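Local coordinates for THUMP domain-containing protein (Pyrococcus horikoshii, PDB 1VBK), which probably binds ATP and RNA as a ThiI-like protein of putative thiamine-biosynthesis or tRNA-modifying type, its exact function not being established, at residues R181-L186 / K257-G262; A192-L197 / Y287-A292. One frame throughout, in Å; residues are numbered along the deposited sequence.

Interaction 1 of 2, residues R181-L186 / K257-G262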
loop_
_atom_site.group_PDB
_atom_site.type_symbol
_atom_site.label_atom_id
_atom_site.label_comp_id
_atom_site.label_asym_id
_atom_site.label_seq_id
_atom_site.Cartn_x
_atom_site.Cartn_y
_atom_site.Cartn_z
ATOM N N ARG A 181 2.258 4.924 1.971
ATOM C CA ARG A 181 3.525 4.674 2.643
ATOM C C ARG A 181 4.600 4.145 1.696
ATOM O O ARG A 181 4.343 3.273 0.868
ATOM C CB ARG A 181 3.305 3.675 3.783
ATOM C CG ARG A 181 4.564 3.008 4.304
ATOM C CD ARG A 181 4.209 1.919 5.297
ATOM N NE ARG A 181 3.683 2.484 6.534
ATOM C CZ ARG A 181 3.022 1.793 7.456
ATOM N NH1 ARG A 181 2.791 0.499 7.284
ATOM N NH2 ARG A 181 2.615 2.396 8.564
ATOM N N MET A 182 5.810 4.678 1.837
ATOM C CA MET A 182 6.939 4.265 1.008
ATOM C C MET A 182 8.181 4.163 1.876
ATOM O O MET A 182 8.204 4.670 2.995
ATOM C CB MET A 182 7.220 5.307 -0.080
ATOM C CG MET A 182 6.058 5.629 -0.992
ATOM S SD MET A 182 6.619 6.735 -2.291
ATOM C CE MET A 182 5.155 6.848 -3.305
ATOM N N ILE A 183 9.211 3.487 1.375
ATOM C CA ILE A 183 10.459 3.417 2.118
ATOM C C ILE A 183 11.346 4.427 1.414
ATOM O O ILE A 183 11.194 4.663 0.213
ATOM C CB ILE A 183 11.146 2.023 2.051
ATOM C CG1 ILE A 183 11.455 1.655 0.599
ATOM C CG2 ILE A 183 10.274 0.976 2.730
ATOM C CD1 ILE A 183 12.303 0.394 0.451
ATOM N N GLY A 184 12.251 5.043 2.162
ATOM C CA GLY A 184 13.146 6.014 1.568
ATOM C C GLY A 184 14.559 5.543 1.819
ATOM O O GLY A 184 14.947 5.343 2.968
ATOM N N ILE A 185 15.324 5.340 0.752
ATOM C CA ILE A 185 16.699 4.889 0.911
ATOM C C ILE A 185 17.524 6.111 1.282
ATOM O O ILE A 185 17.770 6.985 0.448
ATOM C CB ILE A 185 17.246 4.255 -0.387
ATOM C CG1 ILE A 185 16.316 3.131 -0.858
ATOM C CG2 ILE A 185 18.644 3.695 -0.140
ATOM C CD1 ILE A 185 16.098 2.031 0.166
ATOM N N LEU A 186 17.946 6.157 2.542
ATOM C CA LEU A 186 18.710 7.280 3.079
ATOM C C LEU A 186 20.202 6.982 3.220
ATOM O O LEU A 186 20.590 6.030 3.900
ATOM C CB LEU A 186 18.122 7.665 4.440
ATOM C CG LEU A 186 18.686 8.849 5.227
ATOM C CD1 LEU A 186 18.485 10.140 4.454
ATOM C CD2 LEU A 186 17.983 8.927 6.574
ATOM N N LYS A 257 4.139 0.952 -0.719
ATOM C CA LYS A 257 3.677 1.108 -2.097
ATOM C C LYS A 257 4.712 1.731 -3.029
ATOM O O LYS A 257 4.497 1.812 -4.240
ATOM C CB LYS A 257 2.406 1.965 -2.123
ATOM C CG LYS A 257 2.631 3.394 -1.651
ATOM C CD LYS A 257 1.336 4.194 -1.582
ATOM C CE LYS A 257 0.765 4.465 -2.961
ATOM N NZ LYS A 257 -0.479 5.275 -2.861
ATOM N N GLY A 258 5.832 2.173 -2.471
ATOM C CA GLY A 258 6.850 2.788 -3.298
ATOM C C GLY A 258 8.194 2.932 -2.615
ATOM O O GLY A 258 8.309 2.784 -1.400
ATOM N N VAL A 259 9.217 3.210 -3.416
ATOM C CA VAL A 259 10.574 3.388 -2.915
ATOM C C VAL A 259 11.085 4.739 -3.404
ATOM O O VAL A 259 10.888 5.099 -4.564
ATOM C CB VAL A 259 11.512 2.267 -3.424
ATOM C CG1 VAL A 259 12.948 2.547 -2.996
ATOM C CG2 VAL A 259 11.046 0.920 -2.883
ATOM N N ILE A 260 11.729 5.477 -2.504
ATOM C CA ILE A 260 12.263 6.800 -2.809
ATOM C C ILE A 260 13.789 6.806 -2.777
ATOM O O ILE A 260 14.392 6.334 -1.818
ATOM C CB ILE A 260 11.752 7.838 -1.780
ATOM C CG1 ILE A 260 10.224 7.908 -1.834
ATOM C CG2 ILE A 260 12.376 9.206 -2.056
ATOM C CD1 ILE A 260 9.601 8.492 -0.583
ATOM N N LYS A 261 14.410 7.345 -3.823
ATOM C CA LYS A 261 15.872 7.426 -3.889
ATOM C C LYS A 261 16.305 8.854 -4.211
ATOM O O LYS A 261 15.559 9.602 -4.836
ATOM C CB LYS A 261 16.420 6.453 -4.941
ATOM C CG LYS A 261 16.310 4.986 -4.524
ATOM C CD LYS A 261 16.794 4.027 -5.607
ATOM C CE LYS A 261 18.279 4.179 -5.886
ATOM N NZ LYS A 261 18.732 3.256 -6.976
ATOM N N GLY A 262 17.510 9.226 -3.786
ATOM C CA GLY A 262 17.992 10.578 -4.019
ATOM C C GLY A 262 18.732 10.798 -5.324
ATOM O O GLY A 262 19.494 11.755 -5.454
HETATM O O HOH W 1 18.612 7.166 -2.235
#

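Interaction 2 of 2, residues A192-L197 / Y287-A292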
loop_
_atom_site.group_PDB
_atom_site.type_symbol
_atom_site.label_atom_id
_atom_site.label_comp_id
_atom_site.label_asym_id
_atom_site.label_seq_id
_atom_site.Cartn_x
_atom_site.Cartn_y
_atom_site.Cartn_z
ATOM N N ALA A 192 18.211 12.630 1.655
ATOM C CA ALA A 192 17.444 13.150 2.785
ATOM C C ALA A 192 16.451 14.186 2.281
ATOM O O ALA A 192 15.307 14.233 2.740
ATOM C CB ALA A 192 18.376 13.771 3.820
ATOM N N LEU A 193 16.895 15.011 1.332
ATOM C CA LEU A 193 16.053 16.046 0.737
ATOM C C LEU A 193 14.960 15.386 -0.096
ATOM O O LEU A 193 13.828 15.869 -0.155
ATOM C CB LEU A 193 16.890 16.973 -0.151
ATOM C CG LEU A 193 16.123 18.072 -0.894
ATOM C CD1 LEU A 193 15.393 18.972 0.103
ATOM C CD2 LEU A 193 17.090 18.886 -1.735
ATOM N N ALA A 194 15.311 14.275 -0.737
ATOM C CA ALA A 194 14.359 13.529 -1.550
ATOM C C ALA A 194 13.225 13.050 -0.644
ATOM O O ALA A 194 12.052 13.139 -1.000
ATOM C CB ALA A 194 15.055 12.334 -2.198
ATOM N N ILE A 195 13.588 12.542 0.528
ATOM C CA ILE A 195 12.604 12.057 1.492
ATOM C C ILE A 195 11.745 13.206 2.005
ATOM O O ILE A 195 10.529 13.079 2.123
ATOM C CB ILE A 195 13.298 11.353 2.674
ATOM C CG1 ILE A 195 13.915 10.040 2.176
ATOM C CG2 ILE A 195 12.300 11.106 3.805
ATOM C CD1 ILE A 195 14.752 9.304 3.198
ATOM N N PHE A 196 12.382 14.334 2.297
ATOM C CA PHE A 196 11.659 15.502 2.781
ATOM C C PHE A 196 10.591 15.920 1.767
ATOM O O PHE A 196 9.444 16.177 2.133
ATOM C CB PHE A 196 12.647 16.653 3.042
ATOM C CG PHE A 196 11.994 17.932 3.496
ATOM C CD1 PHE A 196 11.397 18.791 2.578
ATOM C CD2 PHE A 196 11.967 18.272 4.845
ATOM C CE1 PHE A 196 10.780 19.972 2.996
ATOM C CE2 PHE A 196 11.353 19.452 5.276
ATOM C CZ PHE A 196 10.758 20.304 4.346
ATOM N N LEU A 197 10.966 15.968 0.492
ATOM C CA LEU A 197 10.039 16.362 -0.565
ATOM C C LEU A 197 8.839 15.423 -0.695
ATOM O O LEU A 197 7.727 15.866 -0.983
ATOM C CB LEU A 197 10.777 16.447 -1.902
ATOM C CG LEU A 197 11.856 17.534 -1.995
ATOM C CD1 LEU A 197 12.673 17.351 -3.266
ATOM C CD2 LEU A 197 11.201 18.906 -1.964
ATOM N N TYR A 287 10.618 6.133 -6.971
ATOM C CA TYR A 287 10.473 7.544 -7.295
ATOM C C TYR A 287 11.763 8.312 -7.076
ATOM O O TYR A 287 12.525 8.015 -6.152
ATOM C CB TYR A 287 9.344 8.160 -6.466
ATOM C CG TYR A 287 8.012 7.484 -6.699
ATOM C CD1 TYR A 287 7.627 6.376 -5.943
ATOM C CD2 TYR A 287 7.150 7.928 -7.701
ATOM C CE1 TYR A 287 6.415 5.727 -6.178
ATOM C CE2 TYR A 287 5.934 7.286 -7.948
ATOM C CZ TYR A 287 5.573 6.186 -7.181
ATOM O OH TYR A 287 4.370 5.554 -7.407
ATOM N N TYR A 288 11.995 9.297 -7.939
ATOM C CA TYR A 288 13.192 10.126 -7.891
ATOM C C TYR A 288 12.776 11.596 -7.860
ATOM O O TYR A 288 12.762 12.273 -8.890
ATOM C CB TYR A 288 14.039 9.865 -9.133
ATOM C CG TYR A 288 14.253 8.400 -9.435
ATOM C CD1 TYR A 288 15.181 7.646 -8.717
ATOM C CD2 TYR A 288 13.531 7.767 -10.447
ATOM C CE1 TYR A 288 15.390 6.296 -9.003
ATOM C CE2 TYR A 288 13.730 6.418 -10.739
ATOM C CZ TYR A 288 14.662 5.693 -10.012
ATOM O OH TYR A 288 14.860 4.362 -10.293
ATOM N N PRO A 289 12.440 12.111 -6.670
ATOM C CA PRO A 289 12.015 13.503 -6.504
ATOM C C PRO A 289 12.950 14.550 -7.109
ATOM O O PRO A 289 12.493 15.524 -7.708
ATOM C CB PRO A 289 11.909 13.651 -4.987
ATOM C CG PRO A 289 11.564 12.276 -4.535
ATOM C CD PRO A 289 12.487 11.423 -5.369
ATOM N N LEU A 290 14.254 14.348 -6.953
ATOM C CA LEU A 290 15.234 15.303 -7.459
ATOM C C LEU A 290 15.326 15.343 -8.979
ATOM O O LEU A 290 15.950 16.240 -9.547
ATOM C CB LEU A 290 16.608 15.013 -6.848
ATOM C CG LEU A 290 16.628 14.995 -5.311
ATOM C CD1 LEU A 290 18.039 14.737 -4.809
ATOM C CD2 LEU A 290 16.107 16.317 -4.775
ATOM N N ILE A 291 14.699 14.374 -9.638
ATOM C CA ILE A 291 14.697 14.321 -11.093
ATOM C C ILE A 291 13.316 14.691 -11.632
ATOM O O ILE A 291 13.202 15.417 -12.621
ATOM C CB ILE A 291 15.065 12.906 -11.611
ATOM C CG1 ILE A 291 16.513 12.573 -11.243
ATOM C CG2 ILE A 291 14.870 12.832 -13.122
ATOM C CD1 ILE A 291 16.952 11.176 -11.664
ATOM N N ALA A 292 12.272 14.202 -10.965
ATOM C CA ALA A 292 10.896 14.449 -11.392
ATOM C C ALA A 292 10.323 15.821 -11.040
ATOM O O ALA A 292 9.503 16.356 -11.786
ATOM C CB ALA A 292 9.983 13.358 -10.841
#

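Interaction 1 of 2, residues R181-L186 / K257-G262
Ile183 holds CG1 in the crowded position between the backbone N and the carbonyl carbon (chi1 59°), while Val259 sets CG2 beside its own N. The two side chains therefore run side by side and point the same way. Ile183 CG1 and CD1 both lie against Val259 CG2, CG1 at 3.6 Å. The Ile185 and Val259 side chains cross obliquely, CG1 to CG1 at 4.0 Å. On the other face Met182 is extended beyond CG and crosses Ile260 at about a right angle, with Met182 SD 3.8 Å from Ile260 CG1. Met182 CG rests on Gly258 CA, and Met182 CB lies 3.0 Å from Gly258 O.

The backbones pair in parallel. Lys257 N gives a nearly straight bond to Arg181 O (2.8 Å, 173°). Ile183 N binds Gly258 O at 3.0 Å. Ile183 O accepts from Ile260 N, and Ile260 O accepts from Ile185 N, each at 2.9 Å. One water bridges Ile185 O and Gly262 N. Gly258 N is buried without a partner.

Helix 244-254 covers the Ile183 and Val259 face; Met198 of helix 189-200 touches Ile260. Strand 181-185 is central, with 258-260 between it and 286-287, in the 3-2-1-4-5 parallel sheet of a HUP-type alpha/beta domain.

Interaction 2 of 2, residues A192-L197 / Y287-A292
Leu197 CD1 is the meeting point of this small apolar contact. It touches Leu290 CD2 at 3.9 Å and Pro289 CB at 4.2 Å. The Leu197 and Leu290 side chains cross at about a right angle, whereas Leu197 meets Pro289 obliquely. Leu193, one turn earlier on the helix, brings CD2 to within 4.1 Å of the same Leu290 CD2. That methyl therefore touches both leucines. Ala194 carries the remaining part. Its CB faces Pro289 CD at 4.2 Å, and Ala194 O lies 3.7 Å from Pro289 CG. No hydrogen bond joins the two segments; the contact is van der Waals, made by leucine and alanine methyls, the proline ring and the Ala194 carbonyl oxygen.

Torsions place these groups. Leu193 has CG anti to the backbone N (chi1 177°). Leu197 has CG anti to the carbonyl carbon (chi1 -65°). Both leave the same side of the helix; their different chi1 values turn the branches differently beyond CB, and both still reach Leu290 CD2. Leu290 also has CG anti to its carbonyl carbon. Its CD1 is anti to CA (chi2 -178°); the other branch, CD2, reaches Leu197 and Leu193.

The next shell holds the backbones. Leu197 N bonds to Leu193 O at 2.9 Å, fixing the spacing of the two leucines. Tyr288 is the N-cap residue of the short helix, and Tyr288 O accepts from both Ile291 N and Ala292 N. Outside the segments, Tyr288 OH bonds to Asp278.

Further out, Val301 of helix 295-305 touches Leu197, and Lys302 touches Leu193. Leu190 and Met198 widen the surface of helix 189-200 toward Leu290 and Pro289. Helix 289-292, directly after the edge strand 286-287, thus packs against helix 189-200, with the C-terminal helix 295-305 beside both leucines of the latter.

Overall arrangement
Following the chain from the N terminus, strand 181-185 comes first and helix 189-200 follows at once. Interaction 1 closes a loop of 70 residues when strand 258-260 returns beside 181-185. Interaction 2 closes one of 89 residues when 287-292 reaches helix 189-200. The segments alternate along the chain, so the two loops cross. The contact centres are about 9 Å apart. Strand 286-287 joins them directly: Tyr287 probably bonds to Val259 and Lys261 through its backbone. Met182 CE also packs against Tyr287 CE1. Together the contacts tie the sheet centre, its 286-287 edge and helix 189-200 into one C-terminal domain.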